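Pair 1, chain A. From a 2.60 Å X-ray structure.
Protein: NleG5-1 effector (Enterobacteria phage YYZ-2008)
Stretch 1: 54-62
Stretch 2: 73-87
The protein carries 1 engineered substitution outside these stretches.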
# COMPACT_ATOMS: atom_id res chain seq x y z
N ASN A 54 6.75 -17.21 -1.19
CA ASN A 54 6.70 -18.42 -2.01
C ASN A 54 7.47 -18.19 -3.31
O ASN A 54 7.31 -17.16 -3.96
CB ASN A 54 5.24 -18.82 -2.33
CG ASN A 54 4.41 -19.11 -1.08
OD1 ASN A 54 4.93 -19.54 -0.05
ND2 ASN A 54 3.11 -18.87 -1.17
N GLY A 55 8.30 -19.16 -3.68
CA GLY A 55 9.04 -19.15 -4.93
C GLY A 55 10.42 -18.52 -4.90
O GLY A 55 11.11 -18.48 -5.93
N TYR A 56 10.84 -18.02 -3.74
CA TYR A 56 12.14 -17.37 -3.61
C TYR A 56 13.02 -18.11 -2.62
O TYR A 56 12.53 -18.71 -1.66
CB TYR A 56 11.99 -15.91 -3.18
CG TYR A 56 11.26 -15.07 -4.20
CD1 TYR A 56 11.94 -14.34 -5.16
CD2 TYR A 56 9.88 -15.01 -4.19
CE1 TYR A 56 11.27 -13.58 -6.08
CE2 TYR A 56 9.19 -14.23 -5.11
CZ TYR A 56 9.89 -13.53 -6.05
OH TYR A 56 9.19 -12.77 -6.95
N PHE A 57 14.32 -18.06 -2.87
CA PHE A 57 15.29 -18.88 -2.18
C PHE A 57 16.45 -18.01 -1.72
O PHE A 57 16.79 -17.01 -2.35
CB PHE A 57 15.79 -20.01 -3.09
CG PHE A 57 14.68 -20.85 -3.64
CD1 PHE A 57 14.15 -21.91 -2.91
CD2 PHE A 57 14.15 -20.58 -4.89
CE1 PHE A 57 13.12 -22.68 -3.42
CE2 PHE A 57 13.12 -21.35 -5.41
CZ PHE A 57 12.60 -22.40 -4.68
N MET A 58 17.05 -18.43 -0.61
CA MET A 58 18.02 -17.63 0.11
C MET A 58 19.17 -18.54 0.48
O MET A 58 18.95 -19.64 1.01
CB MET A 58 17.32 -17.03 1.35
CG MET A 58 18.16 -16.66 2.56
SD MET A 58 17.09 -15.93 3.84
CE MET A 58 15.91 -17.24 4.20
N GLY A 59 20.38 -18.07 0.21
CA GLY A 59 21.58 -18.87 0.38
C GLY A 59 22.44 -18.39 1.53
O GLY A 59 22.59 -17.19 1.72
N SER A 60 23.00 -19.34 2.29
CA SER A 60 23.97 -19.02 3.34
C SER A 60 25.22 -19.86 3.16
O SER A 60 25.16 -20.97 2.62
CB SER A 60 23.36 -19.25 4.73
OG SER A 60 22.99 -20.61 4.92
N LEU A 61 26.35 -19.32 3.63
CA LEU A 61 27.65 -19.96 3.50
C LEU A 61 28.10 -20.58 4.83
O LEU A 61 28.64 -19.89 5.69
CB LEU A 61 28.68 -18.93 3.01
CG LEU A 61 30.04 -19.45 2.54
CD1 LEU A 61 29.93 -20.25 1.25
CD2 LEU A 61 31.03 -18.31 2.37
N ASN A 62 27.88 -21.88 4.98
CA ASN A 62 28.39 -22.65 6.13
C ASN A 62 29.92 -22.71 6.04
O ASN A 62 30.48 -23.66 5.48
CB ASN A 62 27.80 -24.08 6.18
CG ASN A 62 26.33 -24.12 6.61
OD1 ASN A 62 25.50 -24.72 5.93
ND2 ASN A 62 26.02 -23.49 7.74
N ILE A 73 34.19 -14.68 -2.93
CA ILE A 73 33.85 -15.57 -4.07
C ILE A 73 32.60 -16.40 -3.74
O ILE A 73 31.65 -16.49 -4.55
CB ILE A 73 35.07 -16.46 -4.49
CG1 ILE A 73 36.19 -15.61 -5.13
CG2 ILE A 73 34.66 -17.58 -5.45
CD1 ILE A 73 35.97 -15.18 -6.57
N GLY A 74 32.59 -17.01 -2.55
CA GLY A 74 31.43 -17.76 -2.07
C GLY A 74 30.15 -16.93 -2.09
O GLY A 74 29.11 -17.35 -2.63
N LEU A 75 30.24 -15.74 -1.50
CA LEU A 75 29.10 -14.81 -1.50
C LEU A 75 28.62 -14.44 -2.92
O LEU A 75 27.41 -14.42 -3.20
CB LEU A 75 29.41 -13.55 -0.67
CG LEU A 75 29.52 -13.77 0.85
CD1 LEU A 75 30.00 -12.50 1.55
CD2 LEU A 75 28.21 -14.25 1.46
N GLN A 76 29.58 -14.19 -3.82
CA GLN A 76 29.25 -13.95 -5.24
C GLN A 76 28.51 -15.16 -5.82
O GLN A 76 27.45 -15.00 -6.48
CB GLN A 76 30.49 -13.61 -6.07
CG GLN A 76 31.14 -12.27 -5.73
CD GLN A 76 32.38 -11.95 -6.54
OE1 GLN A 76 33.16 -12.84 -6.91
NE2 GLN A 76 32.59 -10.67 -6.80
N TYR A 77 29.04 -16.35 -5.57
CA TYR A 77 28.37 -17.56 -6.07
C TYR A 77 26.98 -17.75 -5.48
O TYR A 77 26.07 -18.21 -6.19
CB TYR A 77 29.24 -18.82 -5.90
CG TYR A 77 30.34 -18.96 -6.96
CD1 TYR A 77 30.05 -18.83 -8.33
CD2 TYR A 77 31.66 -19.21 -6.59
CE1 TYR A 77 31.04 -18.95 -9.29
CE2 TYR A 77 32.66 -19.34 -7.55
CZ TYR A 77 32.34 -19.21 -8.89
OH TYR A 77 33.32 -19.34 -9.86
N ILE A 78 26.79 -17.39 -4.20
CA ILE A 78 25.44 -17.38 -3.60
C ILE A 78 24.55 -16.37 -4.32
O ILE A 78 23.41 -16.69 -4.66
CB ILE A 78 25.43 -17.08 -2.08
CG1 ILE A 78 26.07 -18.24 -1.32
CG2 ILE A 78 23.98 -16.89 -1.58
CD1 ILE A 78 26.17 -18.05 0.18
N GLU A 79 25.07 -15.16 -4.56
CA GLU A 79 24.31 -14.18 -5.33
C GLU A 79 23.87 -14.75 -6.67
O GLU A 79 22.68 -14.66 -7.04
CB GLU A 79 25.09 -12.88 -5.53
CG GLU A 79 24.70 -11.83 -4.50
CD GLU A 79 25.39 -10.52 -4.75
OE1 GLU A 79 25.68 -9.80 -3.76
OE2 GLU A 79 25.64 -10.21 -5.94
N HIS A 80 24.82 -15.34 -7.40
CA HIS A 80 24.50 -16.00 -8.67
C HIS A 80 23.45 -17.10 -8.53
O HIS A 80 22.46 -17.13 -9.27
CB HIS A 80 25.73 -16.60 -9.35
CG HIS A 80 25.45 -17.05 -10.76
ND1 HIS A 80 25.09 -18.33 -11.08
CD2 HIS A 80 25.46 -16.36 -11.93
CE1 HIS A 80 24.91 -18.43 -12.38
NE2 HIS A 80 25.13 -17.25 -12.93
N ILE A 81 23.65 -18.00 -7.59
CA ILE A 81 22.69 -19.09 -7.42
C ILE A 81 21.30 -18.53 -7.13
O ILE A 81 20.31 -18.96 -7.73
CB ILE A 81 23.12 -20.08 -6.30
CG1 ILE A 81 24.35 -20.86 -6.74
CG2 ILE A 81 21.99 -21.06 -5.99
CD1 ILE A 81 25.13 -21.43 -5.57
N GLU A 82 21.26 -17.56 -6.22
CA GLU A 82 20.02 -16.87 -5.87
C GLU A 82 19.37 -16.26 -7.11
O GLU A 82 18.19 -16.49 -7.35
CB GLU A 82 20.25 -15.80 -4.80
CG GLU A 82 20.39 -16.37 -3.41
CD GLU A 82 20.68 -15.32 -2.35
OE1 GLU A 82 20.97 -14.15 -2.71
OE2 GLU A 82 20.59 -15.67 -1.15
N ARG A 83 20.14 -15.50 -7.88
CA ARG A 83 19.57 -14.91 -9.09
C ARG A 83 19.08 -15.98 -10.07
O ARG A 83 18.03 -15.82 -10.69
CB ARG A 83 20.57 -13.97 -9.78
CG ARG A 83 20.77 -12.65 -9.07
CD ARG A 83 21.37 -11.62 -9.99
NE ARG A 83 21.79 -10.49 -9.18
CZ ARG A 83 21.01 -9.46 -8.82
NH1 ARG A 83 19.73 -9.37 -9.19
NH2 ARG A 83 21.51 -8.51 -8.06
N THR A 84 19.83 -17.06 -10.21
CA THR A 84 19.46 -18.11 -11.16
C THR A 84 18.17 -18.81 -10.71
O THR A 84 17.29 -19.04 -11.52
CB THR A 84 20.61 -19.12 -11.37
OG1 THR A 84 21.82 -18.41 -11.68
CG2 THR A 84 20.29 -20.07 -12.51
N LEU A 85 18.08 -19.11 -9.42
CA LEU A 85 16.85 -19.69 -8.85
C LEU A 85 15.61 -18.76 -8.79
O LEU A 85 14.50 -19.19 -9.11
CB LEU A 85 17.12 -20.22 -7.43
CG LEU A 85 18.06 -21.41 -7.34
CD1 LEU A 85 18.47 -21.65 -5.89
CD2 LEU A 85 17.38 -22.64 -7.91
N ASN A 86 15.79 -17.51 -8.36
CA ASN A 86 14.64 -16.66 -8.00
C ASN A 86 13.87 -16.06 -9.18
O ASN A 86 14.42 -15.88 -10.27
CB ASN A 86 15.13 -15.52 -7.08
CG ASN A 86 15.54 -16.02 -5.70
OD1 ASN A 86 15.17 -17.12 -5.28
ND2 ASN A 86 16.32 -15.21 -5.00
N HIS A 87 12.61 -15.73 -8.94
CA HIS A 87 11.80 -15.01 -9.92
C HIS A 87 12.33 -13.58 -10.06
O HIS A 87 12.73 -12.96 -9.07
CB HIS A 87 10.33 -14.95 -9.53
CG HIS A 87 9.69 -16.28 -9.31
ND1 HIS A 87 9.14 -17.04 -10.33
CD2 HIS A 87 9.51 -16.99 -8.18
CE1 HIS A 87 8.66 -18.16 -9.83
NE2 HIS A 87 8.87 -18.16 -8.52

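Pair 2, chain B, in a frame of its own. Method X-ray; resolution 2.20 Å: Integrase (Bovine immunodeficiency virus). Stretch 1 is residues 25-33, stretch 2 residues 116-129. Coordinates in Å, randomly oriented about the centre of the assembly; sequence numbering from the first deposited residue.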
# COMPACT_ATOMS: atom_id res chain seq x y z
N SER B 25 3.68 -1.20 -10.62
CA SER B 25 2.32 -1.09 -11.14
C SER B 25 1.53 0.09 -10.59
O SER B 25 0.57 0.53 -11.21
CB SER B 25 1.55 -2.38 -10.86
OG SER B 25 1.35 -2.53 -9.46
N GLY B 26 1.93 0.61 -9.44
CA GLY B 26 1.18 1.71 -8.85
C GLY B 26 -0.05 1.17 -8.13
O GLY B 26 -0.87 1.93 -7.62
N LEU B 27 -0.18 -0.15 -8.09
CA LEU B 27 -1.32 -0.79 -7.43
C LEU B 27 -1.32 -0.37 -5.97
O LEU B 27 -0.28 -0.37 -5.32
CB LEU B 27 -1.21 -2.32 -7.53
CG LEU B 27 -2.48 -3.17 -7.37
CD1 LEU B 27 -2.13 -4.64 -7.44
CD2 LEU B 27 -3.13 -2.89 -6.05
N VAL B 28 -2.49 -0.03 -5.45
CA VAL B 28 -2.58 0.40 -4.06
C VAL B 28 -3.31 -0.60 -3.19
O VAL B 28 -4.31 -1.19 -3.60
CB VAL B 28 -3.33 1.75 -3.93
CG1 VAL B 28 -3.30 2.22 -2.47
CG2 VAL B 28 -2.68 2.79 -4.84
N GLU B 29 -2.79 -0.78 -1.98
CA GLU B 29 -3.38 -1.65 -0.97
C GLU B 29 -3.45 -0.83 0.30
O GLU B 29 -2.50 -0.11 0.63
CB GLU B 29 -2.52 -2.88 -0.73
CG GLU B 29 -3.13 -4.14 -1.27
CD GLU B 29 -4.61 -4.27 -0.95
OE1 GLU B 29 -5.00 -4.09 0.23
OE2 GLU B 29 -5.39 -4.55 -1.89
N ALA B 30 -4.57 -0.90 1.01
CA ALA B 30 -4.73 -0.12 2.23
C ALA B 30 -5.61 -0.88 3.19
O ALA B 30 -6.37 -1.76 2.78
CB ALA B 30 -5.33 1.25 1.91
N GLN B 31 -5.54 -0.51 4.46
CA GLN B 31 -6.32 -1.19 5.48
C GLN B 31 -6.51 -0.25 6.66
O GLN B 31 -5.56 0.42 7.07
CB GLN B 31 -5.56 -2.43 5.96
CG GLN B 31 -6.39 -3.66 6.17
CD GLN B 31 -6.55 -4.48 4.91
OE1 GLN B 31 -7.12 -4.02 3.92
NE2 GLN B 31 -6.05 -5.71 4.93
N VAL B 32 -7.72 -0.18 7.21
CA VAL B 32 -7.95 0.66 8.38
C VAL B 32 -7.37 -0.08 9.59
O VAL B 32 -7.53 -1.29 9.69
CB VAL B 32 -9.46 0.87 8.66
CG1 VAL B 32 -9.63 1.62 9.98
CG2 VAL B 32 -10.11 1.62 7.52
N ILE B 33 -6.71 0.63 10.49
CA ILE B 33 -6.16 -0.02 11.68
C ILE B 33 -6.60 0.69 12.98
O ILE B 33 -6.79 1.91 13.00
CB ILE B 33 -4.62 -0.11 11.62
CG1 ILE B 33 -4.02 1.28 11.41
CG2 ILE B 33 -4.20 -1.04 10.48
CD1 ILE B 33 -2.53 1.27 11.39
N VAL B 116 -16.24 3.54 6.95
CA VAL B 116 -15.05 4.03 6.26
C VAL B 116 -14.36 2.86 5.56
O VAL B 116 -13.78 3.03 4.49
CB VAL B 116 -14.03 4.66 7.25
CG1 VAL B 116 -12.86 5.25 6.49
CG2 VAL B 116 -14.71 5.73 8.08
N GLU B 117 -14.42 1.67 6.16
CA GLU B 117 -13.80 0.50 5.57
C GLU B 117 -14.45 0.14 4.23
O GLU B 117 -13.75 -0.27 3.30
CB GLU B 117 -13.84 -0.69 6.55
CG GLU B 117 -14.93 -0.64 7.61
CD GLU B 117 -14.57 0.21 8.83
OE1 GLU B 117 -15.40 1.04 9.23
OE2 GLU B 117 -13.48 0.03 9.41
N ALA B 118 -15.76 0.28 4.11
CA ALA B 118 -16.42 -0.02 2.85
C ALA B 118 -16.05 1.08 1.84
O ALA B 118 -15.90 0.82 0.65
CB ALA B 118 -17.93 -0.07 3.04
N ALA B 119 -15.91 2.30 2.33
CA ALA B 119 -15.53 3.41 1.46
C ALA B 119 -14.10 3.19 0.94
O ALA B 119 -13.80 3.51 -0.21
CB ALA B 119 -15.61 4.74 2.21
N LEU B 120 -13.23 2.66 1.80
CA LEU B 120 -11.84 2.40 1.43
C LEU B 120 -11.74 1.31 0.35
O LEU B 120 -10.96 1.42 -0.60
CB LEU B 120 -11.02 1.99 2.67
CG LEU B 120 -9.54 1.66 2.40
CD1 LEU B 120 -8.86 2.84 1.73
CD2 LEU B 120 -8.82 1.32 3.71
N SER B 121 -12.54 0.26 0.50
CA SER B 121 -12.57 -0.82 -0.48
C SER B 121 -12.95 -0.28 -1.86
O SER B 121 -12.31 -0.59 -2.86
CB SER B 121 -13.58 -1.89 -0.06
OG SER B 121 -13.07 -2.70 0.97
N LEU B 122 -14.01 0.52 -1.92
CA LEU B 122 -14.43 1.07 -3.20
C LEU B 122 -13.39 2.03 -3.77
O LEU B 122 -13.21 2.11 -4.98
CB LEU B 122 -15.77 1.80 -3.06
CG LEU B 122 -17.01 0.97 -2.76
CD1 LEU B 122 -18.20 1.92 -2.64
CD2 LEU B 122 -17.27 -0.03 -3.88
N ALA B 123 -12.71 2.76 -2.88
CA ALA B 123 -11.68 3.69 -3.32
C ALA B 123 -10.51 2.93 -3.95
O ALA B 123 -9.90 3.41 -4.91
CB ALA B 123 -11.19 4.52 -2.14
N LEU B 124 -10.21 1.74 -3.42
CA LEU B 124 -9.10 0.93 -3.93
C LEU B 124 -9.45 0.26 -5.26
O LEU B 124 -8.62 0.13 -6.14
CB LEU B 124 -8.70 -0.13 -2.90
CG LEU B 124 -8.07 0.46 -1.63
CD1 LEU B 124 -8.04 -0.57 -0.51
CD2 LEU B 124 -6.65 0.93 -1.97
N VAL B 125 -10.69 -0.20 -5.37
CA VAL B 125 -11.18 -0.83 -6.58
C VAL B 125 -11.11 0.19 -7.73
O VAL B 125 -10.75 -0.14 -8.86
CB VAL B 125 -12.64 -1.27 -6.40
CG1 VAL B 125 -13.27 -1.57 -7.74
CG2 VAL B 125 -12.68 -2.48 -5.49
N SER B 126 -11.48 1.42 -7.40
CA SER B 126 -11.48 2.53 -8.34
C SER B 126 -10.07 2.82 -8.84
O SER B 126 -9.84 2.95 -10.05
CB SER B 126 -12.05 3.79 -7.65
OG SER B 126 -11.89 4.95 -8.45
N LEU B 127 -9.13 2.94 -7.91
CA LEU B 127 -7.74 3.23 -8.25
C LEU B 127 -7.06 2.11 -9.02
O LEU B 127 -6.33 2.36 -9.97
CB LEU B 127 -6.93 3.48 -6.98
CG LEU B 127 -7.33 4.70 -6.13
CD1 LEU B 127 -6.45 4.77 -4.91
CD2 LEU B 127 -7.20 5.96 -6.96
N ASN B 128 -7.32 0.88 -8.61
CA ASN B 128 -6.68 -0.26 -9.22
C ASN B 128 -7.33 -0.88 -10.44
O ASN B 128 -6.63 -1.43 -11.30
CB ASN B 128 -6.49 -1.35 -8.17
CG ASN B 128 -5.62 -0.90 -7.02
OD1 ASN B 128 -4.75 -0.05 -7.20
ND2 ASN B 128 -5.84 -1.47 -5.84
N LYS B 129 -8.65 -0.80 -10.52
CA LYS B 129 -9.37 -1.42 -11.61
C LYS B 129 -10.24 -0.53 -12.48
O LYS B 129 -10.74 -0.98 -13.50
CB LYS B 129 -10.26 -2.53 -11.04
CG LYS B 129 -9.54 -3.58 -10.23
CD LYS B 129 -10.54 -4.57 -9.65
CE LYS B 129 -9.86 -5.84 -9.18
NZ LYS B 129 -10.87 -6.79 -8.65
O HOH W 1 -3.74 2.29 -8.37

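A strand laid antiparallel against a helix can be fastened at one end by a single asparagine and packed along the rest of its length in quite different ways. Pairs 1 and 2 illustrate the principle. In pair 1 strand and helix run at 166° with a closest axial approach of 8.1 Å; in pair 2 the values are 174° and 8.5 Å. Fourteen central residues superpose with an RMSD of 0.8 Å.

The shared element is the asparagine, N86(A) matched by N128(B), whose side-chain centres fall 0.1 Å apart. Both side chains adopt the m rotamer with chi2 near -20° to -30°, which presents the amide to the strand backbone as a complementary donor and acceptor. In pair 1 F57(A) N donates to N86(A) OD1 at 2.7 Å, and N86(A) ND2 donates to F57(A) O at 3.2 Å. In pair 2 V28(B) N donates to N128(B) OD1 at 2.9 Å, while N128(B) ND2 reaches V28(B) O at 2.7 Å. The strand contributes main-chain atoms to these bonds, and the side chains at this position differ: F57(A) points sideways and rests CD2 against L85(A) CB at 3.9 Å, whereas V28(B) points toward the helix and places CG1 3.6 Å from L124(B) CD2.

One helical turn back, the solutions diverge. E82(A) and L124(B) match, but the glutamate accepts a hydrogen bond from the strand, G59(A) N to E82(A) OE2 at 2.8 Å, whereas the leucine supplies an apolar surface, its CD1 lying 4.1 Å from A30(B) CB. The strand residues at this level, G59(A) and A30(B), also correspond. An ideal CB on G59(A) would lie 2.6 Å from I78(A) CG2, a clash; in pair 2 the matching L120(B) accommodates the real methyl group, with A30(B) CB 3.9 Å from L120(B) CD1.

Farther along, L61(A) and V32(B) both point toward the helix and cover the same ground. L61(A) CB meets I78(A) CD1 at 3.9 Å, and V32(B) CG2 meets L120(B) CD2 at 4.0 Å.

Before the asparagine-bound residue, G55(A) and G26(B) match, and both have backbone angles that by themselves call for glycine. Between them and the anchor, Y56(A) offers a ring face to the edge of H87(A), with centroids 5.3 Å apart, while L27(B) brings CD2 to 3.1 Å from N128(B) ND2. The same paired hydrogen bonds thus join the two stretches in both pairs; at the matched position one turn earlier, pair 1 has the carboxylate of E82(A) and pair 2 the aliphatic L124(B), while apolar packing accompanies both.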